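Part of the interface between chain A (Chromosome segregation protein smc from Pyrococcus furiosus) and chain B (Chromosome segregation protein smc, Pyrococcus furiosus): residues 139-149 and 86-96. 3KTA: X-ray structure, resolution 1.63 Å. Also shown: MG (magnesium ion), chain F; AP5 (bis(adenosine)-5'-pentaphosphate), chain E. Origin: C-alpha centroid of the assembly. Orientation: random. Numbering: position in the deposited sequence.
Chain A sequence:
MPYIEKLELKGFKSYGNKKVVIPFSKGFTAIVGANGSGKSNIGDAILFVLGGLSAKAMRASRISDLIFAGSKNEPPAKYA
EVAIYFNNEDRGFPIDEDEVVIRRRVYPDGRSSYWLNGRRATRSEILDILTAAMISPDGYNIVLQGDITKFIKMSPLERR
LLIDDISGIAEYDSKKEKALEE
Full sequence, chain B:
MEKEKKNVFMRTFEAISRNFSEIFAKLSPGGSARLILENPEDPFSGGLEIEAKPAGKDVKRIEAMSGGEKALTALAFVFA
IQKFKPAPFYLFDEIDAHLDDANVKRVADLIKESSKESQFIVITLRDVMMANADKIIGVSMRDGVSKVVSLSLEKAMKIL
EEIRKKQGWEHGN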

# COMPACT_ATOMS: atom_id res chain seq x y z
N GLY A 139 -0.52 7.30 4.17
CA GLY A 139 -1.01 7.84 2.92
C GLY A 139 -2.02 6.94 2.23
O GLY A 139 -2.14 5.75 2.57
N TYR A 140 -2.74 7.49 1.26
CA TYR A 140 -3.73 6.74 0.48
C TYR A 140 -3.04 5.59 -0.26
O TYR A 140 -3.69 4.66 -0.73
N ASN A 141 -1.72 5.69 -0.40
CA ASN A 141 -0.95 4.74 -1.19
C ASN A 141 -0.63 3.47 -0.42
O ASN A 141 -0.09 2.51 -0.99
N ILE A 142 -0.92 3.48 0.87
CA ILE A 142 -0.71 2.29 1.68
C ILE A 142 -2.08 1.69 1.98
O ILE A 142 -2.92 2.33 2.61
N VAL A 143 -2.34 0.50 1.46
CA VAL A 143 -3.65 -0.12 1.65
C VAL A 143 -3.50 -1.42 2.43
O VAL A 143 -3.09 -2.46 1.89
N LEU A 144 -3.80 -1.36 3.73
CA LEU A 144 -3.58 -2.49 4.62
C LEU A 144 -4.63 -3.57 4.40
O LEU A 144 -5.65 -3.33 3.74
N GLN A 145 -4.37 -4.75 4.93
CA GLN A 145 -5.26 -5.89 4.69
C GLN A 145 -6.70 -5.55 5.09
O GLN A 145 -6.96 -5.03 6.18
N GLY A 146 -7.63 -5.84 4.19
CA GLY A 146 -9.04 -5.61 4.44
C GLY A 146 -9.50 -4.17 4.32
O GLY A 146 -10.66 -3.87 4.62
N ASP A 147 -8.63 -3.27 3.86
CA ASP A 147 -8.92 -1.85 3.92
C ASP A 147 -9.05 -1.17 2.55
O ASP A 147 -9.12 0.06 2.47
N ILE A 148 -9.09 -1.94 1.46
CA ILE A 148 -9.17 -1.29 0.14
C ILE A 148 -10.41 -0.42 0.00
O ILE A 148 -10.37 0.61 -0.67
N THR A 149 -11.50 -0.80 0.65
CA THR A 149 -12.72 -0.04 0.52
C THR A 149 -12.77 1.19 1.42
O THR A 149 -13.79 1.88 1.46
N PRO B 86 2.20 10.08 -9.69
CA PRO B 86 2.64 8.77 -9.21
C PRO B 86 3.32 8.88 -7.85
O PRO B 86 4.27 9.67 -7.72
N ALA B 87 2.85 8.14 -6.85
CA ALA B 87 3.51 8.13 -5.55
C ALA B 87 4.79 7.31 -5.64
O ALA B 87 4.92 6.47 -6.53
N PRO B 88 5.72 7.53 -4.71
CA PRO B 88 6.97 6.74 -4.76
C PRO B 88 6.69 5.24 -4.73
O PRO B 88 7.24 4.51 -5.56
N PHE B 89 5.82 4.79 -3.83
CA PHE B 89 5.47 3.36 -3.77
C PHE B 89 4.05 3.16 -3.28
O PHE B 89 3.48 4.04 -2.64
N TYR B 90 3.49 1.99 -3.62
CA TYR B 90 2.18 1.57 -3.14
C TYR B 90 2.38 0.24 -2.45
O TYR B 90 3.17 -0.58 -2.91
N LEU B 91 1.68 0.05 -1.34
CA LEU B 91 1.70 -1.22 -0.62
C LEU B 91 0.28 -1.71 -0.56
O LEU B 91 -0.60 -1.02 -0.04
N PHE B 92 0.03 -2.86 -1.17
CA PHE B 92 -1.31 -3.41 -1.27
C PHE B 92 -1.30 -4.78 -0.60
O PHE B 92 -0.60 -5.68 -1.05
N ASP B 93 -2.12 -4.97 0.43
CA ASP B 93 -2.18 -6.26 1.13
C ASP B 93 -3.50 -7.01 0.86
O ASP B 93 -4.55 -6.66 1.41
N GLU B 94 -3.44 -8.02 0.00
CA GLU B 94 -4.60 -8.84 -0.37
C GLU B 94 -5.81 -8.00 -0.81
O GLU B 94 -6.94 -8.20 -0.37
N ILE B 95 -5.55 -7.08 -1.74
CA ILE B 95 -6.57 -6.17 -2.26
C ILE B 95 -7.46 -6.89 -3.25
O ILE B 95 -8.47 -6.33 -3.67
N ASP B 96 -7.07 -8.11 -3.62
CA ASP B 96 -7.81 -8.88 -4.62
C ASP B 96 -8.85 -9.79 -4.01
O ASP B 96 -9.53 -10.55 -4.72

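The two stretches join as a short parallel β-sheet, flanked by a tyrosine pair at one end and a water- and magnesium-linked polar cluster at the other. Leu B91 N donates to Asn A141 O (3.1 Å), Val A143 N to Leu B91 O (2.8 Å) and Asp B93 N to Val A143 O (3.1 Å), fixing the register. On one face, Ile A142 (m, t) lays CG2 4.2 Å from CD2 of Leu B91 (t, p). On the other, Val A143 (t) sets CG2 3.9 Å from CD1 of Phe B92 (m) and CG1 3.9 Å from CG2 of Ile B95 (chi1 p); the same CG2 lies 4.2 Å from Ile A148 CB.

Asn A141 (chi1 p) points toward chain B; its ND2, which also lies over one face of the Phe B89 ring, donates to Phe B89 O (2.8 Å). Beside it, Tyr A140 (chi1 p) OH and Tyr B90 (chi1 m) OH share a 2.7 Å hydrogen bond; the latter also accepts from Ala B87 N (3.1 Å).

At the far end, Gln A145 (t, t) binds magnesium through OE1 (2.1 Å), while its NE2 donates to AP5 O2G (3.2 Å). Water 4, another magnesium ligand, donates to Asp B93 (chi1 t) OD1 (2.8 Å) and Glu B94 (m, t) OE1 (2.7 Å), coupling chain B to the metal.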

# COMPACT_ATOMS: atom_id res chain seq x y z
CB TYR A 140 -4.43 7.63 -0.56
CG TYR A 140 -3.60 7.83 -1.82
CD1 TYR A 140 -2.56 8.74 -1.84
CD2 TYR A 140 -3.84 7.09 -2.97
CE1 TYR A 140 -1.78 8.92 -2.97
CE2 TYR A 140 -3.07 7.25 -4.11
CZ TYR A 140 -2.04 8.17 -4.10
OH TYR A 140 -1.25 8.35 -5.21
CB ASN A 141 0.36 5.37 -1.70
CG ASN A 141 1.21 5.93 -0.57
OD1 ASN A 141 0.76 6.82 0.15
ND2 ASN A 141 2.43 5.41 -0.40
CB ILE A 142 0.12 2.61 2.95
CG1 ILE A 142 1.58 2.91 2.56
CG2 ILE A 142 0.07 1.45 3.95
CD1 ILE A 142 2.47 3.31 3.73
CB VAL A 143 -4.37 -0.40 0.31
CG1 VAL A 143 -5.77 -0.97 0.56
CG2 VAL A 143 -4.44 0.88 -0.55
CB LEU A 144 -3.58 -2.03 6.09
CG LEU A 144 -2.57 -0.92 6.41
CD1 LEU A 144 -2.77 -0.44 7.84
CD2 LEU A 144 -1.13 -1.39 6.17
CB GLN A 145 -4.76 -7.11 5.45
CG GLN A 145 -5.54 -8.38 5.10
CD GLN A 145 -4.80 -9.64 5.51
OE1 GLN A 145 -3.68 -9.59 5.99
NE2 GLN A 145 -5.45 -10.79 5.33
CB ASP A 147 -7.83 -1.14 4.75
CG ASP A 147 -8.36 0.07 5.50
OD1 ASP A 147 -9.58 0.15 5.74
OD2 ASP A 147 -7.54 0.94 5.86
CB ILE A 148 -9.09 -2.28 -1.05
CG1 ILE A 148 -9.15 -1.50 -2.37
CG2 ILE A 148 -10.22 -3.28 -0.98
CD1 ILE A 148 -7.96 -0.56 -2.62
CB THR A 149 -13.98 -0.90 0.75
OG1 THR A 149 -13.95 -1.45 2.07
CG2 THR A 149 -14.06 -2.03 -0.29
CB PRO B 86 3.67 8.33 -10.26
CG PRO B 86 3.25 9.05 -11.51
CD PRO B 86 2.65 10.36 -11.06
CB ALA B 87 2.59 7.57 -4.49
CB PRO B 88 7.73 7.21 -3.51
CG PRO B 88 7.28 8.66 -3.36
CD PRO B 88 5.78 8.61 -3.70
CB PHE B 89 6.45 2.58 -2.88
CG PHE B 89 6.32 2.88 -1.42
CD1 PHE B 89 7.01 3.94 -0.86
CD2 PHE B 89 5.49 2.11 -0.61
CE1 PHE B 89 6.89 4.21 0.49
CE2 PHE B 89 5.37 2.37 0.74
CZ PHE B 89 6.06 3.44 1.28
CB TYR B 90 1.19 1.41 -4.32
CG TYR B 90 0.90 2.75 -4.94
CD1 TYR B 90 1.81 3.33 -5.82
CD2 TYR B 90 -0.24 3.47 -4.59
CE1 TYR B 90 1.59 4.59 -6.34
CE2 TYR B 90 -0.47 4.74 -5.12
CZ TYR B 90 0.44 5.28 -5.99
OH TYR B 90 0.24 6.54 -6.51
CB LEU B 91 2.26 -1.02 0.79
CG LEU B 91 2.15 -2.23 1.71
CD1 LEU B 91 3.02 -3.38 1.23
CD2 LEU B 91 2.60 -1.79 3.09
CB PHE B 92 -1.71 -3.64 -2.73
CG PHE B 92 -1.93 -2.39 -3.55
CD1 PHE B 92 -2.24 -1.16 -2.97
CD2 PHE B 92 -1.87 -2.48 -4.94
CE1 PHE B 92 -2.46 -0.04 -3.77
CE2 PHE B 92 -2.09 -1.37 -5.75
CZ PHE B 92 -2.39 -0.14 -5.16
CB ASP B 93 -2.04 -6.00 2.63
CG ASP B 93 -1.76 -7.27 3.43
OD1 ASP B 93 -1.96 -8.39 2.90
OD2 ASP B 93 -1.33 -7.13 4.59
CB GLU B 94 -4.93 -9.87 0.73
CG GLU B 94 -3.78 -10.81 0.97
CD GLU B 94 -4.14 -11.98 1.86
OE1 GLU B 94 -3.34 -12.30 2.77
OE2 GLU B 94 -5.21 -12.62 1.64
CB ILE B 95 -5.96 -4.92 -2.94
CG1 ILE B 95 -4.96 -5.32 -4.04
CG2 ILE B 95 -5.33 -3.99 -1.90
CD1 ILE B 95 -4.93 -4.39 -5.22
CB ASP B 96 -6.85 -9.67 -5.54
CG ASP B 96 -5.60 -10.20 -4.82
OD1 ASP B 96 -5.56 -10.23 -3.58
OD2 ASP B 96 -4.67 -10.63 -5.52
MG MG F . -1.97 -10.74 6.27
PA AP5 E . -5.74 -14.35 11.48
O1A AP5 E . -5.86 -15.84 11.73
O2A AP5 E . -5.51 -13.57 12.75
O3A AP5 E . -4.51 -13.99 10.48
PB AP5 E . -4.12 -14.87 9.22
O1B AP5 E . -5.37 -15.41 8.55
O2B AP5 E . -3.09 -15.92 9.54
O3B AP5 E . -3.50 -13.60 8.45
PG AP5 E . -2.71 -13.77 7.11
O1G AP5 E . -3.17 -15.04 6.41
O2G AP5 E . -3.00 -12.53 6.31
O3G AP5 E . -1.23 -13.99 7.61
PD AP5 E . 0.09 -13.18 7.25
O1D AP5 E . 0.95 -14.00 6.34
O2D AP5 E . -0.19 -11.77 6.78
O3D AP5 E . 0.77 -13.19 8.72
PE AP5 E . 1.08 -11.90 9.64
O1E AP5 E . 2.11 -11.07 8.91
O2E AP5 E . -0.18 -11.22 10.05
O5F AP5 E . -7.01 -13.80 10.65
C5F AP5 E . -8.25 -13.44 11.24
C4F AP5 E . -9.26 -12.97 10.19
O4F AP5 E . -8.91 -11.66 9.76
C3F AP5 E . -9.26 -13.83 8.93
O3F AP5 E . -10.50 -13.67 8.27
C2F AP5 E . -8.20 -13.16 8.08
O2F AP5 E . -8.43 -13.36 6.70
C1F AP5 E . -8.33 -11.70 8.46
N9A AP5 E . -7.03 -11.03 8.59
C8A AP5 E . -5.80 -11.62 8.70
N7A AP5 E . -4.87 -10.65 8.82
C5A AP5 E . -5.48 -9.45 8.78
C6A AP5 E . -5.01 -8.15 8.85
N6A AP5 E . -3.69 -7.91 8.84
N1A AP5 E . -5.90 -7.11 8.78
C2A AP5 E . -7.26 -7.35 8.65
N3A AP5 E . -7.73 -8.64 8.57
C4A AP5 E . -6.85 -9.68 8.64
O5J AP5 E . 1.83 -12.66 10.84
C5J AP5 E . 1.10 -13.25 11.90
C4J AP5 E . 2.10 -13.97 12.78
O4J AP5 E . 3.00 -13.01 13.33
C3J AP5 E . 1.41 -14.66 13.96
O3J AP5 E . 1.92 -15.96 14.09
C2J AP5 E . 1.85 -13.81 15.13
O2J AP5 E . 1.85 -14.52 16.36
C1J AP5 E . 3.22 -13.35 14.68
N9B AP5 E . 3.66 -12.21 15.50
C8B AP5 E . 3.14 -10.95 15.59
N7B AP5 E . 3.86 -10.25 16.50
C5B AP5 E . 4.83 -11.07 16.98
C6B AP5 E . 5.84 -10.90 17.92
N6B AP5 E . 5.91 -9.78 18.63
N1B AP5 E . 6.68 -11.95 18.18
C2B AP5 E . 6.54 -13.17 17.56
N3B AP5 E . 5.54 -13.33 16.62
C4B AP5 E . 4.71 -12.30 16.36
O HOH W 1 -6.65 -4.65 1.29
O HOH W 2 -1.63 -4.98 6.02
O HOH W 3 -7.78 -8.01 2.36
O HOH W 4 -1.65 -10.82 4.21
O HOH W 5 -2.20 -10.49 8.43